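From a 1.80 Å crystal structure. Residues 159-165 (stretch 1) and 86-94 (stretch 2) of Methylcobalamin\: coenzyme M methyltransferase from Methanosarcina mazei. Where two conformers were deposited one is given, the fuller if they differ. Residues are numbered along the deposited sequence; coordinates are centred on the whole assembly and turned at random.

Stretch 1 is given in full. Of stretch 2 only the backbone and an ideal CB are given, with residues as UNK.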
# COMPACT_ATOMS: atom_id res chain seq x y z
N THR A 159 9.77 -3.34 6.24
CA THR A 159 10.14 -4.13 5.08
C THR A 159 11.40 -3.58 4.39
O THR A 159 12.24 -4.37 3.96
CB THR A 159 8.90 -4.21 4.18
OG1 THR A 159 7.90 -4.93 4.92
CG2 THR A 159 9.14 -4.96 2.82
N VAL A 160 11.57 -2.25 4.37
CA VAL A 160 12.77 -1.64 3.81
C VAL A 160 13.98 -2.02 4.65
O VAL A 160 15.00 -2.40 4.07
CB VAL A 160 12.70 -0.08 3.76
CG1 VAL A 160 14.06 0.50 3.46
CG2 VAL A 160 11.64 0.37 2.77
N ALA A 161 13.86 -2.02 5.97
CA ALA A 161 14.99 -2.37 6.81
C ALA A 161 15.38 -3.83 6.56
O ALA A 161 16.55 -4.17 6.44
CB ALA A 161 14.66 -2.19 8.28
N SER A 162 14.37 -4.68 6.51
CA SER A 162 14.54 -6.11 6.29
C SER A 162 15.20 -6.40 4.95
O SER A 162 16.09 -7.30 4.85
CB SER A 162 13.18 -6.78 6.33
OG SER A 162 13.34 -8.17 6.24
N ASP A 163 14.81 -5.64 3.93
CA ASP A 163 15.49 -5.77 2.60
C ASP A 163 16.92 -5.21 2.56
O ASP A 163 17.76 -5.77 1.77
CB ASP A 163 14.65 -5.17 1.47
CG ASP A 163 13.37 -5.98 1.18
OD1 ASP A 163 13.31 -7.23 1.38
OD2 ASP A 163 12.46 -5.38 0.62
N LEU A 164 17.27 -4.26 3.46
CA LEU A 164 18.63 -3.75 3.45
C LEU A 164 19.56 -4.85 3.93
O LEU A 164 20.70 -4.95 3.48
CB LEU A 164 18.78 -2.56 4.39
CG LEU A 164 18.12 -1.31 3.91
CD1 LEU A 164 18.26 -0.19 4.95
CD2 LEU A 164 18.58 -0.88 2.54
N VAL A 165 19.09 -5.66 4.89
CA VAL A 165 19.96 -6.59 5.60
C VAL A 165 19.65 -8.08 5.38
O VAL A 165 20.40 -8.95 5.83
CB VAL A 165 19.99 -6.26 7.13
CG1 VAL A 165 20.28 -4.76 7.32
CG2 VAL A 165 18.69 -6.60 7.81
N UNK A 86 10.69 -0.34 -5.27
CA UNK A 86 11.33 0.86 -5.79
C UNK A 86 12.36 1.49 -4.83
O UNK A 86 13.46 1.91 -5.24
CB UNK A 86 10.25 1.89 -6.13
N UNK A 87 11.94 1.66 -3.58
CA UNK A 87 12.76 2.35 -2.62
C UNK A 87 13.94 1.44 -2.25
O UNK A 87 15.07 1.87 -2.15
CB UNK A 87 11.94 2.74 -1.39
N UNK A 88 13.69 0.16 -2.01
CA UNK A 88 14.79 -0.71 -1.55
C UNK A 88 15.88 -0.84 -2.63
O UNK A 88 17.09 -0.87 -2.32
CB UNK A 88 14.25 -2.09 -1.18
N UNK A 89 15.47 -0.85 -3.89
CA UNK A 89 16.38 -0.81 -4.97
C UNK A 89 17.16 0.49 -5.03
O UNK A 89 18.36 0.44 -5.32
CB UNK A 89 15.62 -1.04 -6.28
N UNK A 90 16.52 1.61 -4.87
CA UNK A 90 17.22 2.91 -4.77
C UNK A 90 18.20 2.94 -3.60
O UNK A 90 19.31 3.46 -3.76
CB UNK A 90 16.21 4.05 -4.62
N UNK A 91 17.88 2.21 -2.55
CA UNK A 91 18.78 2.02 -1.40
C UNK A 91 19.91 0.99 -1.59
O UNK A 91 20.71 0.78 -0.65
CB UNK A 91 17.94 1.60 -0.19
N UNK A 92 19.96 0.31 -2.75
CA UNK A 92 21.06 -0.61 -3.09
C UNK A 92 20.71 -2.09 -3.24
O UNK A 92 21.52 -2.87 -3.64
CB UNK A 92 22.14 -0.49 -2.01
N UNK A 93 19.44 -2.47 -3.01
CA UNK A 93 19.01 -3.82 -3.31
C UNK A 93 19.05 -4.15 -4.82
O UNK A 93 18.80 -3.31 -5.69
CB UNK A 93 17.59 -4.03 -2.77
N UNK A 94 19.31 -5.41 -5.08
CA UNK A 94 19.21 -5.98 -6.42
C UNK A 94 17.86 -6.67 -6.57
O UNK A 94 17.49 -7.47 -5.74
CB UNK A 94 20.35 -6.96 -6.69

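Stretch 1 and residues 86-90 are helical and run in roughly the same direction, their axes 39° apart and 9.7 Å from each other at closest approach. Position 86 opens the second stretch with no atom of stretch 1 within 5.5 Å of its ideal CB; stretch 1 sets no requirement here, and the residue is Val86.

At position 87 the CA-to-CB bond points sideways, and the ideal CB lies 4.8 Å from Val160 CG2. An apolar chain long enough to bend inward would suit, such as leucine, isoleucine or methionine. The residue is Leu87, with chi1 t and chi2 p, which brings its CD2 3.9 Å from Val160 CG2.

Position 88 points toward stretch 1 where the backbones come close: its CA is 5.8 Å from the CA of Val160, and its ideal CB is 4.1 Å from Asp163 CB. Little depth is available, which favours a compact side chain such as alanine, valine or threonine; the nearby carboxylate would tolerate a hydroxyl. Val88 occupies it, in the m rotamer. Its CG1 packs 3.6 Å from Val160 CA and 3.8 Å from Val160 CG2, and also lies 3.7 Å from Asp163 OD2.

Positions 89 and 90 are beyond reach of stretch 1, so it does not discriminate among residues there; they are Glu89, whose OE1 is hydrogen-bonded elsewhere in the structure, and Ala90.

Position 91 turns back toward stretch 1, with its ideal CB 3.7 Å from Leu164 CD2 and 5.4 Å from Val160 CG1. This apolar surface invites leucine, isoleucine or methionine. Met91 is found, m at all three chi angles, and its CB meets Leu164 CD2 at 3.8 Å.

At position 92 the backbone decides: phi is 115°, and a CB would be jammed against the preceding carbonyl oxygen, calling for glycine. Gly92 ends the helix in a Schellman motif, with Gly92 N bonded to Glu89 O (3.0 Å) and the amide N of position 93 to Val88 O (2.9 Å).

Position 93 points toward stretch 1, its ideal CB 4.9 Å from Asp163 O. Serine, cysteine, alanine or threonine could fit beside this carbonyl. In Cys93, chi1 m carries SG to 3.2 Å from Asp163 O and 3.9 Å from Asp163 CB, a close approach of sulfur to a backbone oxygen.

Position 94 is extended and out of reach of stretch 1, and many residues would serve; it is Glu94.

Stretch 2 86-94: VLVEAMGCE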
# COMPACT_ATOMS: atom_id res chain seq x y z
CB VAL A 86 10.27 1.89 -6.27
CG1 VAL A 86 10.87 3.25 -6.67
CG2 VAL A 86 9.50 1.34 -7.47
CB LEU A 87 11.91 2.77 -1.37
CG LEU A 87 12.73 3.45 -0.22
CD1 LEU A 87 13.50 4.65 -0.79
CD2 LEU A 87 11.79 3.82 0.95
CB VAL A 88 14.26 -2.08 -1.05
CG1 VAL A 88 13.45 -1.87 0.24
CG2 VAL A 88 13.37 -2.76 -2.05
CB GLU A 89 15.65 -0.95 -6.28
CG GLU A 89 16.57 -0.90 -7.48
CD GLU A 89 15.85 -1.22 -8.79
OE1 GLU A 89 14.75 -0.72 -8.95
OE2 GLU A 89 16.33 -1.92 -9.72
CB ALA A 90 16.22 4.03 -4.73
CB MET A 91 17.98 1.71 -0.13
CG MET A 91 17.16 2.91 0.44
SD MET A 91 18.29 4.16 1.11
CE MET A 91 18.72 3.23 2.61
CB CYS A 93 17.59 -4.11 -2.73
SG CYS A 93 17.48 -4.03 -0.92
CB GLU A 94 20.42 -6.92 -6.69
CG GLU A 94 20.39 -7.81 -7.96
CD GLU A 94 20.40 -7.07 -9.30
OE1 GLU A 94 20.83 -5.89 -9.33
OE2 GLU A 94 19.98 -7.69 -10.34
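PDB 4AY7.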